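Local atomic coordinates of ALDH21) (Physcomitrella patens subsp. patens, PDB entry 5N5S), a protein that probably oxidises D-glyceraldehyde 3-phosphate to 3-phosphoglycerate without phosphorylation, using NADP(+) as hydride acceptor, as a member of the aldehyde dehydrogenase family. Residues Pro71-Lys76 and Leu242-Glu247; Asp77-Ile82 and Ala249-Val254; Ser183-Trp188 and Val210-Ser215. One frame throughout, in Å; residues are numbered along the deposited sequence.

Contact 1. Residues Pro71-Lys76 and Leu242-Glu247; sequences PQATHK and LPVSRE. With NAP (NADP nicotinamide-adenine-dinucleotide phosphate), chain G.
Ala73 points its methyl group at the 242-247 loop, where CB meets Leu242 CB at 3.9 Å and Val244 CG1 at 3.6 Å. The same Val244 methyl also lies 3.4 Å from Ala73 O, and Gln72 reaches across to the backbone of Pro243 and Val244. The loop runs on to NADP, where Arg246 CB touches adenine N7A at 3.4 Å, and CG and CD pass alongside O2X of the 2'-phosphate. A bend at chi3 (69°) folds NE back to donate to O2X over 2.9 Å (N-H...O 155°), which the Arg246 backbone N also reaches. Adenine C8A sits over one guanidinium face, 3.4 Å above the plane at CZ, the two planes steeply inclined. The tip, NH1, meets O2A of the adenosine-side phosphate at 2.8 Å, near the guanidinium plane, and adds a weak bond to O1X. One arginine thereby links the 2'-phosphate to the diphosphate. Thr74 and Asp77 form a capping box at the start of helix 75-94. Ile42 of strand 38-44 covers Ala73, Leu242 and Pro243, while Leu242 packs on Ile78 and Ala81 of helix 75-94 and bonds through its backbone to Leu211 of strand 209-212.

Contact 2. Residues Asp77-Ile82 and Ala249-Val254; sequences DIDDAI and ADMFTV. With NAP (NADP nicotinamide-adenine-dinucleotide phosphate), chain G.
Met251 reaches across to helix 75-94 and fits against Ile78 and Ile82, one helical turn apart, so the contact is mainly apolar. A bend at its last torsion (chi3 -79°) turns the methyl CE toward Ile78, 3.8 Å from CB, and leaves SD 3.8 Å from Ile82 CD1. Phe252 adds a second apolar touch: its CE2 lies 3.9 Å from Ile78 CG2, the two side chains meeting at about a right angle. An alanine in place of Met251 would probably open a gap between the two helices, leaving Ile78 and Ile82 without the thioether they pack on. Polar groups stay at the margin. Asp79 OD1 is 4.2 Å from Met251 SD, but its charge is paired with Arg257 in a salt bridge. Within the 249-254 segment, Asp250 O accepts from both Thr253 N and Val254 N, and Ala249 O lies at the edge of the Phe252 ring, in its plane. Contact with the cofactor comes through Ala249, whose O is 3.3 Å and CB 3.8 Å from adenine C2A. Phe252 packs on Val210 and Lys212 of strand 209-212. The arrangement belongs to the Rossmann-type nucleotide-binding domain of aldehyde dehydrogenases: the loop leading into short helix 251-254 touches the adenine, and helix 75-94 packs on that helix.

Contact 3. Residues Ser183-Trp188 and Val210-Ser215; sequences SMVSPW and VLKPAS. With NAP (NADP nicotinamide-adenine-dinucleotide phosphate), chain G.
Lys212 NZ, carried by a chain that lies over Val185, is gripped on several sides where the two strands end. It donates to O3X of the NADP 2'-phosphate at 2.8 Å, to the ester oxygen O2B at 2.9 Å and to the ribose hydroxyl O3B, and also bonds to Pro213 O, from above its carbonyl plane, and Val244 O; three N-H are thus shared among five acceptors. CG stands anti to the backbone N (chi1 -177°), a bend at chi2 (-116°) brings CD against Val185 CG1, and a second, at chi4, turns NZ to the ribose and 2'-phosphate. Ser215 holds the same phosphate oxygen with its backbone N and with OG, the latter 2.7 Å from O3X. On the other strand, Ser186 O accepts from O3B at 2.8 Å, so the ribose is held by both segments. Trp188 N reaches the nicotinamide-side phosphate, 3.1 Å from O2N, while O1N sits at the edge of the indole, near its plane. Recognition of the 2'-phosphate by Lys212 and Ser215 fits an enzyme that uses NADP.

Behind the cofactor the strands run parallel, their axes 18° apart. Lys212 N meets Met184 O at 2.8 Å in a nearly straight bond, Met184 N donates to Val210 O at 3.0 Å, and Ser186 N adds a weak bond to Lys212 O. Ser186 OG, buried against Pro213, has no polar partner in the model. Met184 CB packs on Leu211 CD1 at 3.7 Å.

These are the two strands of a beta-alpha-beta unit. Met184 and Leu211 face its helix 193-205, whereas Val185 packs on Phe252 of helix 251-254; on the far edge of strand 182-185, Ser183 and Val185 bond to strand 260-264.

Overall arrangement
From the N terminus, the chain leaves the small sheet containing strand 66-71; the turn into helix 75-94 gives contact 1 its first segment, and the helix itself that of contact 2. Further on, strand 182-185, helix 193-205 and strand 209-212 close the short loop of contact 3. Strand 239-241 follows, and residues 242-247 close contact 1; residues 249-254 then close contact 2. The first two loops cross, since their segments alternate, and contact 3 falls within both. A probable hydrogen bond from Phe252 O to Ser183 OG links contact 2 to strand 182-185. Together the three tie helix 75-94 to the nucleotide-binding sheet, and all touch NADP.

Contact 1. Residues Pro71-Lys76 and Leu242-Glu247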
loop_
_atom_site.group_PDB
_atom_site.type_symbol
_atom_site.label_atom_id
_atom_site.label_comp_id
_atom_site.label_asym_id
_atom_site.label_seq_id
_atom_site.Cartn_x
_atom_site.Cartn_y
_atom_site.Cartn_z
ATOM N N PRO B 71 -38.213 25.780 -2.657
ATOM C CA PRO B 71 -38.625 26.146 -1.284
ATOM C C PRO B 71 -37.447 26.628 -0.430
ATOM O O PRO B 71 -36.363 26.028 -0.471
ATOM C CB PRO B 71 -39.222 24.845 -0.727
ATOM C CG PRO B 71 -39.525 24.010 -1.919
ATOM C CD PRO B 71 -38.479 24.352 -2.925
ATOM N N GLN B 72 -37.647 27.744 0.299
ATOM C CA GLN B 72 -36.630 28.337 1.162
ATOM C C GLN B 72 -36.663 27.650 2.526
ATOM O O GLN B 72 -37.685 27.697 3.209
ATOM C CB GLN B 72 -36.809 29.870 1.268
ATOM C CG GLN B 72 -35.700 30.599 2.026
ATOM C CD GLN B 72 -34.420 30.801 1.244
ATOM O OE1 GLN B 72 -33.590 29.894 1.113
ATOM N NE2 GLN B 72 -34.182 32.027 0.816
ATOM N N ALA B 73 -35.551 26.976 2.893
ATOM C CA ALA B 73 -35.416 26.244 4.154
ATOM C C ALA B 73 -35.260 27.212 5.325
ATOM O O ALA B 73 -34.664 28.282 5.180
ATOM C CB ALA B 73 -34.238 25.266 4.092
ATOM N N THR B 74 -35.831 26.842 6.474
ATOM C CA THR B 74 -35.804 27.657 7.687
ATOM C C THR B 74 -34.686 27.225 8.644
ATOM O O THR B 74 -34.008 26.223 8.399
ATOM C CB THR B 74 -37.192 27.660 8.359
ATOM O OG1 THR B 74 -37.547 26.329 8.734
ATOM C CG2 THR B 74 -38.267 28.259 7.477
ATOM N N HIS B 75 -34.487 27.997 9.728
ATOM C CA HIS B 75 -33.515 27.722 10.787
ATOM C C HIS B 75 -33.846 26.363 11.441
ATOM O O HIS B 75 -32.925 25.569 11.678
ATOM C CB HIS B 75 -33.546 28.860 11.835
ATOM C CG HIS B 75 -32.545 28.697 12.935
ATOM N ND1 HIS B 75 -32.893 28.143 14.160
ATOM C CD2 HIS B 75 -31.229 29.008 12.952
ATOM C CE1 HIS B 75 -31.781 28.135 14.878
ATOM N NE2 HIS B 75 -30.757 28.651 14.195
ATOM N N LYS B 76 -35.168 26.097 11.692
ATOM C CA LYS B 76 -35.666 24.840 12.262
ATOM C C LYS B 76 -35.362 23.681 11.319
ATOM O O LYS B 76 -34.933 22.636 11.797
ATOM C CB LYS B 76 -37.171 24.909 12.597
ATOM C CG LYS B 76 -37.668 23.652 13.314
ATOM C CD LYS B 76 -39.142 23.692 13.674
ATOM C CE LYS B 76 -39.528 22.609 14.658
ATOM N NZ LYS B 76 -39.366 21.234 14.108
ATOM N N LEU B 242 -30.373 21.495 1.591
ATOM C CA LEU B 242 -31.039 22.739 1.959
ATOM C C LEU B 242 -30.394 23.976 1.308
ATOM O O LEU B 242 -29.453 24.555 1.864
ATOM C CB LEU B 242 -31.148 22.881 3.497
ATOM C CG LEU B 242 -31.550 21.640 4.300
ATOM C CD1 LEU B 242 -31.195 21.806 5.744
ATOM C CD2 LEU B 242 -33.026 21.319 4.142
ATOM N N PRO B 243 -30.879 24.386 0.113
ATOM C CA PRO B 243 -30.321 25.585 -0.527
ATOM C C PRO B 243 -30.834 26.853 0.154
ATOM O O PRO B 243 -32.001 27.238 -0.006
ATOM C CB PRO B 243 -30.782 25.472 -1.989
ATOM C CG PRO B 243 -31.647 24.237 -2.069
ATOM C CD PRO B 243 -31.989 23.828 -0.679
ATOM N N VAL B 244 -29.975 27.447 0.990
ATOM C CA VAL B 244 -30.252 28.672 1.748
ATOM C C VAL B 244 -29.206 29.720 1.414
ATOM O O VAL B 244 -28.120 29.373 0.942
ATOM C CB VAL B 244 -30.377 28.460 3.290
ATOM C CG1 VAL B 244 -31.680 27.770 3.646
ATOM C CG2 VAL B 244 -29.174 27.718 3.875
ATOM N N SER B 245 -29.525 30.998 1.655
ATOM C CA SER B 245 -28.578 32.077 1.423
ATOM C C SER B 245 -27.500 32.032 2.520
ATOM O O SER B 245 -27.742 31.479 3.603
ATOM C CB SER B 245 -29.290 33.426 1.403
ATOM O OG SER B 245 -28.544 34.367 0.652
ATOM N N ARG B 246 -26.313 32.594 2.227
ATOM C CA ARG B 246 -25.150 32.631 3.121
ATOM C C ARG B 246 -25.417 33.219 4.523
ATOM O O ARG B 246 -24.755 32.818 5.484
ATOM C CB ARG B 246 -23.970 33.350 2.453
ATOM C CG ARG B 246 -24.225 34.756 1.911
ATOM C CD ARG B 246 -23.047 35.234 1.078
ATOM N NE ARG B 246 -22.916 34.486 -0.178
ATOM C CZ ARG B 246 -21.781 34.338 -0.856
ATOM N NH1 ARG B 246 -21.759 33.629 -1.976
ATOM N NH2 ARG B 246 -20.655 34.878 -0.405
ATOM N N GLU B 247 -26.390 34.145 4.634
ATOM C CA GLU B 247 -26.790 34.799 5.881
ATOM C C GLU B 247 -27.536 33.841 6.836
ATOM O O GLU B 247 -27.581 34.092 8.045
ATOM C CB GLU B 247 -27.674 36.015 5.562
ATOM C CG GLU B 247 -27.500 37.178 6.520
ATOM C CD GLU B 247 -27.598 38.548 5.874
ATOM O OE1 GLU B 247 -28.508 39.317 6.262
ATOM O OE2 GLU B 247 -26.766 38.858 4.988
HETATM P PA NAP G . -18.492 31.583 -2.611
HETATM O O1A NAP G . -17.483 31.714 -1.532
HETATM O O2A NAP G . -19.239 32.885 -2.923
HETATM O O5B NAP G . -19.651 30.561 -2.198
HETATM C C5B NAP G . -19.553 29.127 -2.079
HETATM C C4B NAP G . -20.670 28.658 -1.177
HETATM O O4B NAP G . -20.499 29.205 0.152
HETATM C C3B NAP G . -22.099 29.014 -1.599
HETATM O O3B NAP G . -22.952 27.891 -1.392
HETATM C C2B NAP G . -22.449 30.181 -0.678
HETATM O O2B NAP G . -23.853 30.463 -0.500
HETATM C C1B NAP G . -21.725 29.758 0.594
HETATM N N9A NAP G . -21.450 30.716 1.665
HETATM C C8A NAP G . -20.902 31.966 1.545
HETATM N N7A NAP G . -20.703 32.574 2.688
HETATM C C5A NAP G . -21.148 31.660 3.631
HETATM C C6A NAP G . -21.190 31.688 5.043
HETATM N N6A NAP G . -20.734 32.705 5.776
HETATM N N1A NAP G . -21.693 30.604 5.682
HETATM C C2A NAP G . -22.118 29.565 4.951
HETATM N N3A NAP G . -22.124 29.423 3.619
HETATM C C4A NAP G . -21.620 30.511 3.013
HETATM O O3 NAP G . -18.044 31.033 -4.044
HETATM P PN NAP G . -18.731 30.936 -5.486
HETATM O O1N NAP G . -18.886 32.299 -6.043
HETATM O O2N NAP G . -19.921 30.062 -5.398
HETATM O O5D NAP G . -17.572 30.188 -6.292
HETATM C C5D NAP G . -16.395 30.893 -6.761
HETATM C C4D NAP G . -15.160 30.560 -5.951
HETATM O O4D NAP G . -15.065 29.127 -5.760
HETATM C C3D NAP G . -13.841 30.943 -6.616
HETATM O O3D NAP G . -12.906 31.471 -5.679
HETATM C C2D NAP G . -13.387 29.604 -7.195
HETATM O O2D NAP G . -12.000 29.489 -7.479
HETATM C C1D NAP G . -13.750 28.671 -6.004
HETATM N N1N NAP G . -13.818 27.221 -6.460
HETATM C C2N NAP G . -12.917 26.270 -5.933
HETATM C C3N NAP G . -12.915 24.989 -6.461
HETATM C C7N NAP G . -11.921 23.902 -6.098
HETATM O O7N NAP G . -12.103 22.739 -6.519
HETATM N N7N NAP G . -10.899 24.220 -5.297
HETATM C C4N NAP G . -13.818 24.684 -7.480
HETATM C C5N NAP G . -14.694 25.642 -7.966
HETATM C C6N NAP G . -14.683 26.900 -7.438
HETATM P P2B NAP G . -24.762 31.327 -1.496
HETATM O O1X NAP G . -24.172 31.536 -2.870
HETATM O O2X NAP G . -25.063 32.647 -0.745
HETATM O O3X NAP G . -26.007 30.443 -1.507
#

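Contact 2. Residues Asp77-Ile82 and Ala249-Val254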
loop_
_atom_site.group_PDB
_atom_site.type_symbol
_atom_site.label_atom_id
_atom_site.label_comp_id
_atom_site.label_asym_id
_atom_site.label_seq_id
_atom_site.Cartn_x
_atom_site.Cartn_y
_atom_site.Cartn_z
ATOM N N ASP B 77 -35.529 23.884 9.984
ATOM C CA ASP B 77 -35.244 22.888 8.943
ATOM C C ASP B 77 -33.797 22.447 8.999
ATOM O O ASP B 77 -33.527 21.256 8.885
ATOM C CB ASP B 77 -35.569 23.426 7.539
ATOM C CG ASP B 77 -37.036 23.423 7.150
ATOM O OD1 ASP B 77 -37.761 22.480 7.555
ATOM O OD2 ASP B 77 -37.443 24.317 6.376
ATOM N N ILE B 78 -32.872 23.401 9.199
ATOM C CA ILE B 78 -31.440 23.120 9.304
ATOM C C ILE B 78 -31.158 22.339 10.593
ATOM O O ILE B 78 -30.512 21.294 10.524
ATOM C CB ILE B 78 -30.557 24.387 9.125
ATOM C CG1 ILE B 78 -30.882 25.091 7.788
ATOM C CG2 ILE B 78 -29.058 24.027 9.199
ATOM C CD1 ILE B 78 -30.457 26.561 7.680
ATOM N N ASP B 79 -31.700 22.806 11.740
ATOM C CA ASP B 79 -31.534 22.151 13.046
ATOM C C ASP B 79 -32.072 20.704 13.040
ATOM O O ASP B 79 -31.437 19.815 13.616
ATOM C CB ASP B 79 -32.194 22.983 14.169
ATOM C CG ASP B 79 -31.845 22.501 15.566
ATOM O OD1 ASP B 79 -30.714 22.773 16.022
ATOM O OD2 ASP B 79 -32.716 21.867 16.212
ATOM N N ASP B 80 -33.224 20.480 12.368
ATOM C CA ASP B 80 -33.877 19.178 12.236
ATOM C C ASP B 80 -33.096 18.240 11.327
ATOM O O ASP B 80 -33.080 17.032 11.575
ATOM C CB ASP B 80 -35.320 19.339 11.728
ATOM C CG ASP B 80 -36.301 19.983 12.708
ATOM O OD1 ASP B 80 -35.934 20.159 13.902
ATOM O OD2 ASP B 80 -37.429 20.320 12.279
ATOM N N ALA B 81 -32.454 18.797 10.271
ATOM C CA ALA B 81 -31.627 18.058 9.312
ATOM C C ALA B 81 -30.359 17.537 9.982
ATOM O O ALA B 81 -29.918 16.421 9.671
ATOM C CB ALA B 81 -31.253 18.954 8.140
ATOM N N ILE B 82 -29.759 18.363 10.878
ATOM C CA ILE B 82 -28.552 18.011 11.621
ATOM C C ILE B 82 -28.868 16.905 12.642
ATOM O O ILE B 82 -28.093 15.956 12.752
ATOM C CB ILE B 82 -27.818 19.240 12.235
ATOM C CG1 ILE B 82 -27.536 20.327 11.163
ATOM C CG2 ILE B 82 -26.495 18.810 12.876
ATOM C CD1 ILE B 82 -27.143 21.723 11.714
ATOM N N ALA B 249 -27.006 30.247 6.617
ATOM C CA ALA B 249 -26.224 29.014 6.691
ATOM C C ALA B 249 -25.038 29.037 7.672
ATOM O O ALA B 249 -24.020 28.393 7.417
ATOM C CB ALA B 249 -25.762 28.635 5.296
ATOM N N ASP B 250 -25.185 29.713 8.817
ATOM C CA ASP B 250 -24.131 29.784 9.841
ATOM C C ASP B 250 -23.874 28.432 10.550
ATOM O O ASP B 250 -22.716 28.099 10.823
ATOM C CB ASP B 250 -24.442 30.896 10.861
ATOM C CG ASP B 250 -23.303 31.210 11.816
ATOM O OD1 ASP B 250 -22.192 31.511 11.334
ATOM O OD2 ASP B 250 -23.532 31.185 13.045
ATOM N N MET B 251 -24.950 27.667 10.844
ATOM C CA MET B 251 -24.898 26.355 11.499
ATOM C C MET B 251 -23.985 25.392 10.761
ATOM O O MET B 251 -23.267 24.635 11.413
ATOM C CB MET B 251 -26.296 25.744 11.621
ATOM C CG MET B 251 -26.890 25.874 13.004
ATOM S SD MET B 251 -28.419 24.922 13.209
ATOM C CE MET B 251 -29.580 25.998 12.417
ATOM N N PHE B 252 -23.979 25.451 9.399
ATOM C CA PHE B 252 -23.136 24.616 8.531
ATOM C C PHE B 252 -21.659 24.745 8.880
ATOM O O PHE B 252 -20.888 23.815 8.638
ATOM C CB PHE B 252 -23.369 24.946 7.050
ATOM C CG PHE B 252 -24.637 24.340 6.494
ATOM C CD1 PHE B 252 -24.647 23.041 6.000
ATOM C CD2 PHE B 252 -25.825 25.066 6.474
ATOM C CE1 PHE B 252 -25.827 22.478 5.503
ATOM C CE2 PHE B 252 -27.002 24.505 5.960
ATOM C CZ PHE B 252 -26.997 23.214 5.487
ATOM N N THR B 253 -21.278 25.872 9.493
ATOM C CA THR B 253 -19.905 26.144 9.897
ATOM C C THR B 253 -19.625 25.784 11.363
ATOM O O THR B 253 -18.726 24.992 11.635
ATOM C CB THR B 253 -19.574 27.620 9.599
ATOM O OG1 THR B 253 -19.694 27.846 8.199
ATOM C CG2 THR B 253 -18.190 28.028 10.076
ATOM N N VAL B 254 -20.388 26.384 12.284
ATOM C CA VAL B 254 -20.183 26.352 13.732
ATOM C C VAL B 254 -20.708 25.122 14.505
ATOM O O VAL B 254 -20.120 24.789 15.547
ATOM C CB VAL B 254 -20.749 27.648 14.378
ATOM C CG1 VAL B 254 -20.089 28.890 13.785
ATOM C CG2 VAL B 254 -22.277 27.734 14.272
HETATM P PA NAP G . -18.492 31.583 -2.611
HETATM O O1A NAP G . -17.483 31.714 -1.532
HETATM O O2A NAP G . -19.239 32.885 -2.923
HETATM O O5B NAP G . -19.651 30.561 -2.198
HETATM C C5B NAP G . -19.553 29.127 -2.079
HETATM C C4B NAP G . -20.670 28.658 -1.177
HETATM O O4B NAP G . -20.499 29.205 0.152
HETATM C C3B NAP G . -22.099 29.014 -1.599
HETATM O O3B NAP G . -22.952 27.891 -1.392
HETATM C C2B NAP G . -22.449 30.181 -0.678
HETATM O O2B NAP G . -23.853 30.463 -0.500
HETATM C C1B NAP G . -21.725 29.758 0.594
HETATM N N9A NAP G . -21.450 30.716 1.665
HETATM C C8A NAP G . -20.902 31.966 1.545
HETATM N N7A NAP G . -20.703 32.574 2.688
HETATM C C5A NAP G . -21.148 31.660 3.631
HETATM C C6A NAP G . -21.190 31.688 5.043
HETATM N N6A NAP G . -20.734 32.705 5.776
HETATM N N1A NAP G . -21.693 30.604 5.682
HETATM C C2A NAP G . -22.118 29.565 4.951
HETATM N N3A NAP G . -22.124 29.423 3.619
HETATM C C4A NAP G . -21.620 30.511 3.013
HETATM O O3 NAP G . -18.044 31.033 -4.044
HETATM P PN NAP G . -18.731 30.936 -5.486
HETATM O O1N NAP G . -18.886 32.299 -6.043
HETATM O O2N NAP G . -19.921 30.062 -5.398
HETATM O O5D NAP G . -17.572 30.188 -6.292
HETATM C C5D NAP G . -16.395 30.893 -6.761
HETATM C C4D NAP G . -15.160 30.560 -5.951
HETATM O O4D NAP G . -15.065 29.127 -5.760
HETATM C C3D NAP G . -13.841 30.943 -6.616
HETATM O O3D NAP G . -12.906 31.471 -5.679
HETATM C C2D NAP G . -13.387 29.604 -7.195
HETATM O O2D NAP G . -12.000 29.489 -7.479
HETATM C C1D NAP G . -13.750 28.671 -6.004
HETATM N N1N NAP G . -13.818 27.221 -6.460
HETATM C C2N NAP G . -12.917 26.270 -5.933
HETATM C C3N NAP G . -12.915 24.989 -6.461
HETATM C C7N NAP G . -11.921 23.902 -6.098
HETATM O O7N NAP G . -12.103 22.739 -6.519
HETATM N N7N NAP G . -10.899 24.220 -5.297
HETATM C C4N NAP G . -13.818 24.684 -7.480
HETATM C C5N NAP G . -14.694 25.642 -7.966
HETATM C C6N NAP G . -14.683 26.900 -7.438
HETATM P P2B NAP G . -24.762 31.327 -1.496
HETATM O O1X NAP G . -24.172 31.536 -2.870
HETATM O O2X NAP G . -25.063 32.647 -0.745
HETATM O O3X NAP G . -26.007 30.443 -1.507
#

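Contact 3. Residues Ser183-Trp188 and Val210-Ser215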
loop_
_atom_site.group_PDB
_atom_site.type_symbol
_atom_site.label_atom_id
_atom_site.label_comp_id
_atom_site.label_asym_id
_atom_site.label_seq_id
_atom_site.Cartn_x
_atom_site.Cartn_y
_atom_site.Cartn_z
ATOM N N SER B 183 -20.800 18.308 7.025
ATOM C CA SER B 183 -21.396 19.542 6.537
ATOM C C SER B 183 -20.751 19.830 5.184
ATOM O O SER B 183 -19.519 19.852 5.069
ATOM C CB SER B 183 -21.144 20.690 7.502
ATOM O OG SER B 183 -21.730 21.875 6.995
ATOM N N MET B 184 -21.588 20.034 4.160
ATOM C CA MET B 184 -21.117 20.308 2.807
ATOM C C MET B 184 -21.620 21.634 2.292
ATOM O O MET B 184 -22.812 21.933 2.364
ATOM C CB MET B 184 -21.514 19.181 1.843
ATOM C CG MET B 184 -20.991 17.846 2.241
ATOM S SD MET B 184 -21.870 16.575 1.370
ATOM C CE MET B 184 -20.947 15.189 1.889
ATOM N N VAL B 185 -20.689 22.440 1.793
ATOM C CA VAL B 185 -20.980 23.748 1.212
ATOM C C VAL B 185 -20.264 23.772 -0.145
ATOM O O VAL B 185 -19.046 23.599 -0.201
ATOM C CB VAL B 185 -20.593 24.926 2.141
ATOM C CG1 VAL B 185 -21.018 26.251 1.533
ATOM C CG2 VAL B 185 -21.201 24.768 3.536
ATOM N N SER B 186 -21.039 23.905 -1.234
ATOM C CA SER B 186 -20.544 23.858 -2.613
ATOM C C SER B 186 -20.695 25.201 -3.373
ATOM O O SER B 186 -21.549 26.003 -2.991
ATOM C CB SER B 186 -21.234 22.720 -3.364
ATOM O OG SER B 186 -22.648 22.820 -3.267
ATOM N N PRO B 187 -19.893 25.472 -4.449
ATOM C CA PRO B 187 -20.029 26.753 -5.162
ATOM C C PRO B 187 -21.020 26.708 -6.335
ATOM O O PRO B 187 -21.694 25.697 -6.530
ATOM C CB PRO B 187 -18.595 27.015 -5.640
ATOM C CG PRO B 187 -18.045 25.664 -5.895
ATOM C CD PRO B 187 -18.827 24.656 -5.064
ATOM N N TRP B 188 -21.081 27.787 -7.132
ATOM C CA TRP B 188 -21.995 27.864 -8.264
ATOM C C TRP B 188 -21.443 27.304 -9.593
ATOM O O TRP B 188 -22.250 26.850 -10.400
ATOM C CB TRP B 188 -22.526 29.321 -8.470
ATOM C CG TRP B 188 -21.541 30.266 -9.111
ATOM C CD1 TRP B 188 -20.711 31.141 -8.472
ATOM C CD2 TRP B 188 -21.229 30.365 -10.508
ATOM N NE1 TRP B 188 -19.893 31.769 -9.383
ATOM C CE2 TRP B 188 -20.180 31.302 -10.639
ATOM C CE3 TRP B 188 -21.734 29.748 -11.668
ATOM C CZ2 TRP B 188 -19.621 31.631 -11.878
ATOM C CZ3 TRP B 188 -21.168 30.061 -12.893
ATOM C CH2 TRP B 188 -20.133 31.000 -12.991
ATOM N N VAL B 210 -25.409 16.842 5.403
ATOM C CA VAL B 210 -26.326 17.963 5.185
ATOM C C VAL B 210 -25.600 18.881 4.205
ATOM O O VAL B 210 -24.522 19.401 4.527
ATOM C CB VAL B 210 -26.818 18.696 6.473
ATOM C CG1 VAL B 210 -27.949 19.668 6.137
ATOM C CG2 VAL B 210 -27.286 17.711 7.541
ATOM N N LEU B 211 -26.151 19.001 2.984
ATOM C CA LEU B 211 -25.569 19.784 1.894
ATOM C C LEU B 211 -26.282 21.111 1.665
ATOM O O LEU B 211 -27.500 21.139 1.481
ATOM C CB LEU B 211 -25.481 18.951 0.584
ATOM C CG LEU B 211 -25.207 19.691 -0.745
ATOM C CD1 LEU B 211 -23.732 19.807 -1.041
ATOM C CD2 LEU B 211 -25.867 18.997 -1.888
ATOM N N LYS B 212 -25.498 22.208 1.673
ATOM C CA LYS B 212 -25.949 23.558 1.394
ATOM C C LYS B 212 -25.360 23.958 0.031
ATOM O O LYS B 212 -24.215 24.424 -0.038
ATOM C CB LYS B 212 -25.540 24.538 2.514
ATOM C CG LYS B 212 -26.043 25.970 2.319
ATOM C CD LYS B 212 -24.853 26.903 2.136
ATOM C CE LYS B 212 -25.208 28.259 1.586
ATOM N NZ LYS B 212 -25.600 28.193 0.153
ATOM N N PRO B 213 -26.109 23.742 -1.081
ATOM C CA PRO B 213 -25.590 24.166 -2.392
ATOM C C PRO B 213 -25.746 25.677 -2.584
ATOM O O PRO B 213 -26.453 26.320 -1.803
ATOM C CB PRO B 213 -26.443 23.369 -3.384
ATOM C CG PRO B 213 -27.732 23.128 -2.673
ATOM C CD PRO B 213 -27.479 23.185 -1.190
ATOM N N ALA B 214 -25.077 26.247 -3.616
ATOM C CA ALA B 214 -25.156 27.676 -3.920
ATOM C C ALA B 214 -26.588 28.054 -4.317
ATOM O O ALA B 214 -27.208 27.335 -5.101
ATOM C CB ALA B 214 -24.181 28.029 -5.028
ATOM N N SER B 215 -27.126 29.147 -3.724
ATOM C CA SER B 215 -28.485 29.661 -3.946
ATOM C C SER B 215 -28.811 29.894 -5.415
ATOM O O SER B 215 -29.937 29.635 -5.835
ATOM C CB SER B 215 -28.704 30.952 -3.165
ATOM O OG SER B 215 -28.726 30.707 -1.770
HETATM P PA NAP G . -18.492 31.583 -2.611
HETATM O O1A NAP G . -17.483 31.714 -1.532
HETATM O O2A NAP G . -19.239 32.885 -2.923
HETATM O O5B NAP G . -19.651 30.561 -2.198
HETATM C C5B NAP G . -19.553 29.127 -2.079
HETATM C C4B NAP G . -20.670 28.658 -1.177
HETATM O O4B NAP G . -20.499 29.205 0.152
HETATM C C3B NAP G . -22.099 29.014 -1.599
HETATM O O3B NAP G . -22.952 27.891 -1.392
HETATM C C2B NAP G . -22.449 30.181 -0.678
HETATM O O2B NAP G . -23.853 30.463 -0.500
HETATM C C1B NAP G . -21.725 29.758 0.594
HETATM N N9A NAP G . -21.450 30.716 1.665
HETATM C C8A NAP G . -20.902 31.966 1.545
HETATM N N7A NAP G . -20.703 32.574 2.688
HETATM C C5A NAP G . -21.148 31.660 3.631
HETATM C C6A NAP G . -21.190 31.688 5.043
HETATM N N6A NAP G . -20.734 32.705 5.776
HETATM N N1A NAP G . -21.693 30.604 5.682
HETATM C C2A NAP G . -22.118 29.565 4.951
HETATM N N3A NAP G . -22.124 29.423 3.619
HETATM C C4A NAP G . -21.620 30.511 3.013
HETATM O O3 NAP G . -18.044 31.033 -4.044
HETATM P PN NAP G . -18.731 30.936 -5.486
HETATM O O1N NAP G . -18.886 32.299 -6.043
HETATM O O2N NAP G . -19.921 30.062 -5.398
HETATM O O5D NAP G . -17.572 30.188 -6.292
HETATM C C5D NAP G . -16.395 30.893 -6.761
HETATM C C4D NAP G . -15.160 30.560 -5.951
HETATM O O4D NAP G . -15.065 29.127 -5.760
HETATM C C3D NAP G . -13.841 30.943 -6.616
HETATM O O3D NAP G . -12.906 31.471 -5.679
HETATM C C2D NAP G . -13.387 29.604 -7.195
HETATM O O2D NAP G . -12.000 29.489 -7.479
HETATM C C1D NAP G . -13.750 28.671 -6.004
HETATM N N1N NAP G . -13.818 27.221 -6.460
HETATM C C2N NAP G . -12.917 26.270 -5.933
HETATM C C3N NAP G . -12.915 24.989 -6.461
HETATM C C7N NAP G . -11.921 23.902 -6.098
HETATM O O7N NAP G . -12.103 22.739 -6.519
HETATM N N7N NAP G . -10.899 24.220 -5.297
HETATM C C4N NAP G . -13.818 24.684 -7.480
HETATM C C5N NAP G . -14.694 25.642 -7.966
HETATM C C6N NAP G . -14.683 26.900 -7.438
HETATM P P2B NAP G . -24.762 31.327 -1.496
HETATM O O1X NAP G . -24.172 31.536 -2.870
HETATM O O2X NAP G . -25.063 32.647 -0.745
HETATM O O3X NAP G . -26.007 30.443 -1.507
#